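Local coordinates for CELL division protein FTSZ (Haloferax volcanii, PDB 4B46) that binds and probably hydrolyses GTP as a tubulin-like cytoskeletal protein and controls cell shape, being essential for the rod-shaped cells needed for efficient swimming, at residues V20-E25 against E189-F194; E77-D82 against A116-K121. All coordinates share one frame; numbering follows the deposited sequence.

Interaction 1 (V20-E25 against E189-F194); sequences VEYDRE and EIVNRF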
loop_
_atom_site.group_PDB
_atom_site.type_symbol
_atom_site.label_atom_id
_atom_site.label_comp_id
_atom_site.label_asym_id
_atom_site.label_seq_id
_atom_site.Cartn_x
_atom_site.Cartn_y
_atom_site.Cartn_z
ATOM N N VAL A 20 -7.776 8.857 -3.787
ATOM C CA VAL A 20 -8.638 9.438 -4.816
ATOM C C VAL A 20 -8.407 10.941 -4.939
ATOM O O VAL A 20 -8.329 11.479 -6.040
ATOM C CB VAL A 20 -10.136 9.164 -4.538
ATOM C CG1 VAL A 20 -11.015 9.957 -5.498
ATOM C CG2 VAL A 20 -10.430 7.675 -4.650
ATOM N N GLU A 21 -8.289 11.621 -3.802
ATOM C CA GLU A 21 -8.060 13.068 -3.800
ATOM C C GLU A 21 -6.685 13.428 -4.376
ATOM O O GLU A 21 -6.544 14.386 -5.138
ATOM C CB GLU A 21 -8.213 13.624 -2.380
ATOM C CG GLU A 21 -7.934 15.111 -2.248
ATOM C CD GLU A 21 -7.850 15.542 -0.793
ATOM O OE1 GLU A 21 -6.853 15.196 -0.121
ATOM O OE2 GLU A 21 -8.787 16.218 -0.317
ATOM N N TYR A 22 -5.676 12.653 -4.000
ATOM C CA TYR A 22 -4.318 12.839 -4.491
ATOM C C TYR A 22 -4.259 12.673 -6.007
ATOM O O TYR A 22 -3.648 13.479 -6.721
ATOM C CB TYR A 22 -3.435 11.783 -3.847
ATOM C CG TYR A 22 -2.031 11.679 -4.400
ATOM C CD1 TYR A 22 -1.754 10.893 -5.512
ATOM C CD2 TYR A 22 -0.973 12.340 -3.783
ATOM C CE1 TYR A 22 -0.473 10.797 -6.014
ATOM C CE2 TYR A 22 0.319 12.242 -4.275
ATOM C CZ TYR A 22 0.560 11.470 -5.387
ATOM O OH TYR A 22 1.835 11.369 -5.883
ATOM N N ASP A 23 -4.881 11.595 -6.473
ATOM C CA ASP A 23 -4.916 11.233 -7.881
ATOM C C ASP A 23 -5.623 12.308 -8.693
ATOM O O ASP A 23 -5.201 12.647 -9.798
ATOM C CB ASP A 23 -5.653 9.901 -8.035
ATOM C CG ASP A 23 -5.564 9.342 -9.433
ATOM O OD1 ASP A 23 -4.452 9.309 -9.992
ATOM O OD2 ASP A 23 -6.605 8.919 -9.969
ATOM N N ARG A 24 -6.700 12.841 -8.127
ATOM C CA ARG A 24 -7.492 13.884 -8.764
ATOM C C ARG A 24 -6.734 15.216 -8.829
ATOM O O ARG A 24 -6.743 15.895 -9.860
ATOM C CB ARG A 24 -8.815 14.046 -8.005
ATOM C CG ARG A 24 -9.891 14.835 -8.719
ATOM C CD ARG A 24 -11.258 14.551 -8.099
ATOM N NE ARG A 24 -11.656 13.154 -8.278
ATOM C CZ ARG A 24 -12.699 12.583 -7.680
ATOM N NH1 ARG A 24 -13.461 13.279 -6.848
ATOM N NH2 ARG A 24 -12.977 11.309 -7.913
ATOM N N GLU A 25 -6.070 15.581 -7.732
ATOM C CA GLU A 25 -5.310 16.835 -7.666
ATOM C C GLU A 25 -4.181 16.885 -8.685
ATOM O O GLU A 25 -3.816 17.952 -9.168
ATOM C CB GLU A 25 -4.702 17.032 -6.270
ATOM C CG GLU A 25 -5.677 17.476 -5.198
ATOM C CD GLU A 25 -5.049 17.484 -3.811
ATOM O OE1 GLU A 25 -3.902 17.005 -3.668
ATOM O OE2 GLU A 25 -5.706 17.965 -2.864
ATOM N N GLU A 189 1.473 10.694 4.163
ATOM C CA GLU A 189 2.749 10.024 3.928
ATOM C C GLU A 189 2.563 8.750 3.111
ATOM O O GLU A 189 3.360 8.442 2.219
ATOM C CB GLU A 189 3.442 9.724 5.263
ATOM C CG GLU A 189 3.853 11.006 6.009
ATOM C CD GLU A 189 4.353 10.754 7.418
ATOM O OE1 GLU A 189 3.728 9.971 8.160
ATOM O OE2 GLU A 189 5.379 11.351 7.787
ATOM N N ILE A 190 1.506 8.008 3.418
ATOM C CA ILE A 190 1.209 6.780 2.698
ATOM C C ILE A 190 0.927 7.093 1.230
ATOM O O ILE A 190 1.528 6.509 0.325
ATOM C CB ILE A 190 0.000 6.054 3.324
ATOM C CG1 ILE A 190 0.383 5.464 4.693
ATOM C CG2 ILE A 190 -0.544 5.001 2.376
ATOM C CD1 ILE A 190 -0.794 4.863 5.479
ATOM N N VAL A 191 0.034 8.045 0.998
ATOM C CA VAL A 191 -0.389 8.354 -0.361
ATOM C C VAL A 191 0.723 9.008 -1.212
ATOM O O VAL A 191 0.827 8.737 -2.400
ATOM C CB VAL A 191 -1.683 9.201 -0.344
ATOM C CG1 VAL A 191 -2.061 9.594 -1.713
ATOM C CG2 VAL A 191 -2.833 8.396 0.277
ATOM N N ASN A 192 1.558 9.850 -0.607
ATOM C CA ASN A 192 2.659 10.471 -1.346
ATOM C C ASN A 192 3.657 9.443 -1.850
ATOM O O ASN A 192 4.241 9.595 -2.913
ATOM C CB ASN A 192 3.394 11.495 -0.477
ATOM C CG ASN A 192 2.630 12.795 -0.338
ATOM O OD1 ASN A 192 1.884 13.188 -1.233
ATOM N ND2 ASN A 192 2.819 13.478 0.790
ATOM N N ARG A 193 3.854 8.397 -1.065
ATOM C CA ARG A 193 4.822 7.365 -1.394
ATOM C C ARG A 193 4.292 6.407 -2.435
ATOM O O ARG A 193 4.919 6.217 -3.480
ATOM C CB ARG A 193 5.258 6.627 -0.129
ATOM C CG ARG A 193 6.207 7.482 0.700
ATOM C CD ARG A 193 6.334 7.046 2.157
ATOM N NE ARG A 193 7.438 7.795 2.754
ATOM C CZ ARG A 193 7.347 9.065 3.123
ATOM N NH1 ARG A 193 6.191 9.711 3.000
ATOM N NH2 ARG A 193 8.404 9.684 3.623
ATOM N N PHE A 194 3.138 5.802 -2.162
ATOM C CA PHE A 194 2.557 4.871 -3.122
ATOM C C PHE A 194 1.986 5.585 -4.343
ATOM O O PHE A 194 1.894 5.009 -5.434
ATOM C CB PHE A 194 1.527 3.967 -2.443
ATOM C CG PHE A 194 2.135 3.033 -1.432
ATOM C CD1 PHE A 194 2.827 1.906 -1.846
ATOM C CD2 PHE A 194 2.044 3.295 -0.071
ATOM C CE1 PHE A 194 3.414 1.054 -0.930
ATOM C CE2 PHE A 194 2.631 2.450 0.855
ATOM C CZ PHE A 194 3.305 1.321 0.427
HETATM O O HOH W 1 3.823 12.730 -4.123
#

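Interaction 2 (E77-D82 against A116-K121); sequences EIAEED and APVLAK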
loop_
_atom_site.group_PDB
_atom_site.type_symbol
_atom_site.label_atom_id
_atom_site.label_comp_id
_atom_site.label_asym_id
_atom_site.label_seq_id
_atom_site.Cartn_x
_atom_site.Cartn_y
_atom_site.Cartn_z
ATOM N N GLU A 77 -15.820 -13.675 8.902
ATOM C CA GLU A 77 -17.099 -14.342 8.668
ATOM C C GLU A 77 -18.081 -13.469 7.885
ATOM O O GLU A 77 -18.755 -13.954 6.965
ATOM C CB GLU A 77 -17.721 -14.804 9.997
ATOM C CG GLU A 77 -17.054 -16.043 10.576
ATOM C CD GLU A 77 -17.492 -16.332 12.008
ATOM O OE1 GLU A 77 -18.323 -15.573 12.545
ATOM O OE2 GLU A 77 -16.998 -17.316 12.597
ATOM N N ILE A 78 -18.165 -12.184 8.225
ATOM C CA ILE A 78 -19.107 -11.319 7.507
ATOM C C ILE A 78 -18.650 -11.058 6.082
ATOM O O ILE A 78 -19.475 -10.975 5.170
ATOM C CB ILE A 78 -19.410 -9.979 8.226
ATOM C CG1 ILE A 78 -18.134 -9.175 8.456
ATOM C CG2 ILE A 78 -20.179 -10.226 9.545
ATOM C CD1 ILE A 78 -18.390 -7.729 8.866
ATOM N N ALA A 79 -17.339 -10.942 5.880
ATOM C CA ALA A 79 -16.811 -10.789 4.532
ATOM C C ALA A 79 -17.147 -12.007 3.674
ATOM O O ALA A 79 -17.473 -11.878 2.489
ATOM C CB ALA A 79 -15.281 -10.545 4.563
ATOM N N GLU A 80 -17.063 -13.192 4.264
ATOM C CA GLU A 80 -17.395 -14.402 3.523
ATOM C C GLU A 80 -18.890 -14.513 3.228
ATOM O O GLU A 80 -19.272 -14.896 2.132
ATOM C CB GLU A 80 -16.888 -15.649 4.252
ATOM C CG GLU A 80 -15.367 -15.679 4.333
ATOM C CD GLU A 80 -14.810 -17.028 4.720
ATOM O OE1 GLU A 80 -15.441 -17.726 5.540
ATOM O OE2 GLU A 80 -13.734 -17.392 4.197
ATOM N N GLU A 81 -19.727 -14.163 4.202
ATOM C CA GLU A 81 -21.177 -14.269 4.054
ATOM C C GLU A 81 -21.676 -13.250 3.047
ATOM O O GLU A 81 -22.564 -13.536 2.239
ATOM C CB GLU A 81 -21.871 -14.030 5.406
ATOM C CG GLU A 81 -21.619 -15.117 6.434
ATOM C CD GLU A 81 -21.910 -14.681 7.873
ATOM O OE1 GLU A 81 -22.232 -13.489 8.116
ATOM O OE2 GLU A 81 -21.806 -15.546 8.768
ATOM N N ASP A 82 -21.091 -12.058 3.084
ATOM C CA ASP A 82 -21.607 -10.950 2.288
ATOM C C ASP A 82 -20.736 -10.571 1.086
ATOM O O ASP A 82 -20.835 -9.454 0.582
ATOM C CB ASP A 82 -21.845 -9.726 3.186
ATOM C CG ASP A 82 -22.963 -9.952 4.212
ATOM O OD1 ASP A 82 -23.863 -10.788 3.967
ATOM O OD2 ASP A 82 -22.948 -9.279 5.259
ATOM N N ALA A 116 -10.174 -8.198 4.454
ATOM C CA ALA A 116 -9.249 -7.971 3.340
ATOM C C ALA A 116 -8.694 -9.262 2.724
ATOM O O ALA A 116 -8.705 -9.397 1.505
ATOM C CB ALA A 116 -8.125 -6.993 3.717
ATOM N N PRO A 117 -8.230 -10.225 3.550
ATOM C CA PRO A 117 -7.737 -11.462 2.929
ATOM C C PRO A 117 -8.835 -12.261 2.232
ATOM O O PRO A 117 -8.557 -12.954 1.247
ATOM C CB PRO A 117 -7.207 -12.269 4.117
ATOM C CG PRO A 117 -6.953 -11.264 5.174
ATOM C CD PRO A 117 -8.032 -10.247 5.011
ATOM N N VAL A 118 -10.055 -12.187 2.756
ATOM C CA VAL A 118 -11.189 -12.868 2.153
ATOM C C VAL A 118 -11.460 -12.262 0.784
ATOM O O VAL A 118 -11.664 -12.979 -0.196
ATOM C CB VAL A 118 -12.451 -12.785 3.056
ATOM C CG1 VAL A 118 -13.718 -13.222 2.290
ATOM C CG2 VAL A 118 -12.256 -13.627 4.297
ATOM N N LEU A 119 -11.430 -10.939 0.708
ATOM C CA LEU A 119 -11.642 -10.278 -0.573
ATOM C C LEU A 119 -10.527 -10.609 -1.563
ATOM O O LEU A 119 -10.807 -10.885 -2.741
ATOM C CB LEU A 119 -11.757 -8.759 -0.416
ATOM C CG LEU A 119 -11.895 -7.994 -1.745
ATOM C CD1 LEU A 119 -13.113 -8.447 -2.564
ATOM C CD2 LEU A 119 -11.925 -6.486 -1.508
ATOM N N ALA A 120 -9.274 -10.579 -1.097
ATOM C CA ALA A 120 -8.140 -10.834 -1.995
ATOM C C ALA A 120 -8.265 -12.203 -2.650
ATOM O O ALA A 120 -8.059 -12.345 -3.852
ATOM C CB ALA A 120 -6.799 -10.701 -1.258
ATOM N N LYS A 121 -8.620 -13.203 -1.848
ATOM C CA LYS A 121 -8.825 -14.559 -2.337
ATOM C C LYS A 121 -9.965 -14.612 -3.365
ATOM O O LYS A 121 -9.843 -15.249 -4.413
ATOM C CB LYS A 121 -9.119 -15.499 -1.163
ATOM C CG LYS A 121 -9.104 -16.966 -1.549
ATOM C CD LYS A 121 -9.431 -17.867 -0.370
ATOM C CE LYS A 121 -9.456 -19.327 -0.803
ATOM N NZ LYS A 121 -9.977 -20.229 0.260
#

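Interaction 1 (V20-E25 against E189-F194)
Tyr22 lays its CB and the root of its ring against the CG1 methyl of Val191, the two side chains sliding past each other in opposite directions. CG1 stands 3.4 Å from Tyr22 CB and also lies close to CG and CD2, a tight apolar seat. With CG opposite the backbone N about the first torsion (chi1 171°), the ring runs out from helix 9-26 and obliquely past helix 179-198. Farther along the ring, the carbonyl oxygen of Val191 sits over one face, 4.0 Å from Tyr22 CE2 and offset toward the rim.

Asn192 meets the ring differently. Its CB starts away from the other helix, but the amide turns back and sets OD1 at the ring edge, 3.5 Å from CE2 of Tyr22, with amide and ring planes 59° apart. No direct hydrogen bond joins the two segments. Instead a water lying in the ring plane is 3.0 Å from Tyr22 OH and donates a weak bond to the backbone O of Asn192. With an alanine at Tyr22, only CB would stay against Val191 CG1, and losing the ring would probably leave a gap under Val191 O and the water without its hydroxyl partner.

On the far side of its helix, Arg193 folds back so that NH1 bonds Glu189 O at 3.2 Å, nearly straight at 166°. Val191 also touches Lys18 and Phe19, while Ile190, its neighbour, packs on Val15 and touches GDP. Helix 9-26 begins at the nucleotide-binding residues Gln10 to Lys14, and helix 179-198 carries Asn187, another GTP-binding residue. The pairing is that of the first helix of the nucleotide-binding domain with the long core helix which, in tubulin and FtsZ, links the GTPase domain to the C-terminal domain.

Interaction 2 (E77-D82 against A116-K121)
Val118 makes every apolar contact here, reaching from helix 111-126 to two successive residues of helix 72-81. Its CG1 methyl lies 3.8 Å from Ala79 CB. The same CG1 is 3.6 Å from Glu80 CG, which the other methyl, CG2, also touches. With CG1 opposite the backbone N (chi1 167°), that methyl points at the partner helix, while CG2 lies alongside and meets the Glu80 chain. Glu80 crosses the valine at about a right angle, offering its aliphatic part. Because Ala79 is so small, the backbones come close, with 6.4 Å between Ala79 CA and Val118 CA.

This is helix-on-helix packing within the Rossmann-like GTPase domain of the tubulin/FtsZ family. Helix 111-126 follows the glycine-rich turn whose Gly110, Thr111 and Gly112 bind GTP, and beneath the contact Leu119 and Ala79 both rest on Phe8 of strand 3-8.

Polar groups lie mainly round the margin, and no hydrogen bond or salt bridge links the segments. The carboxylate of Glu80 runs on past the valine, OE2 coming 4.0 Å from Val118 CG2. Lys121 NZ remains 6.1 Å from Glu80 OE2, so any attraction between them would act at long range. On the other side of helix 72-81, Glu77 and Glu81, one turn apart, both form salt bridges to Arg62.

Overall arrangement
Along the chain the order is 20-25, 77-82, 116-121, 189-194, so the segments of interaction 1 enclose those of interaction 2. Their centres lie 26 Å apart and the nearest atoms about 14 Å, without touching. The central sheet separates them: helices 9-26 and 179-198 pack on one side, helices 72-81 and 111-126 on the other, as in tubulin and FtsZ. Two of the four, 9-26 and 111-126, start at nucleotide-binding turns, and 179-198 carries Asn187, so each contact has at least one helix that starts at or carries nucleotide-binding residues. Interaction 2 stays within the GTPase domain, whereas interaction 1 ties it to the helix leading into the C-terminal domain.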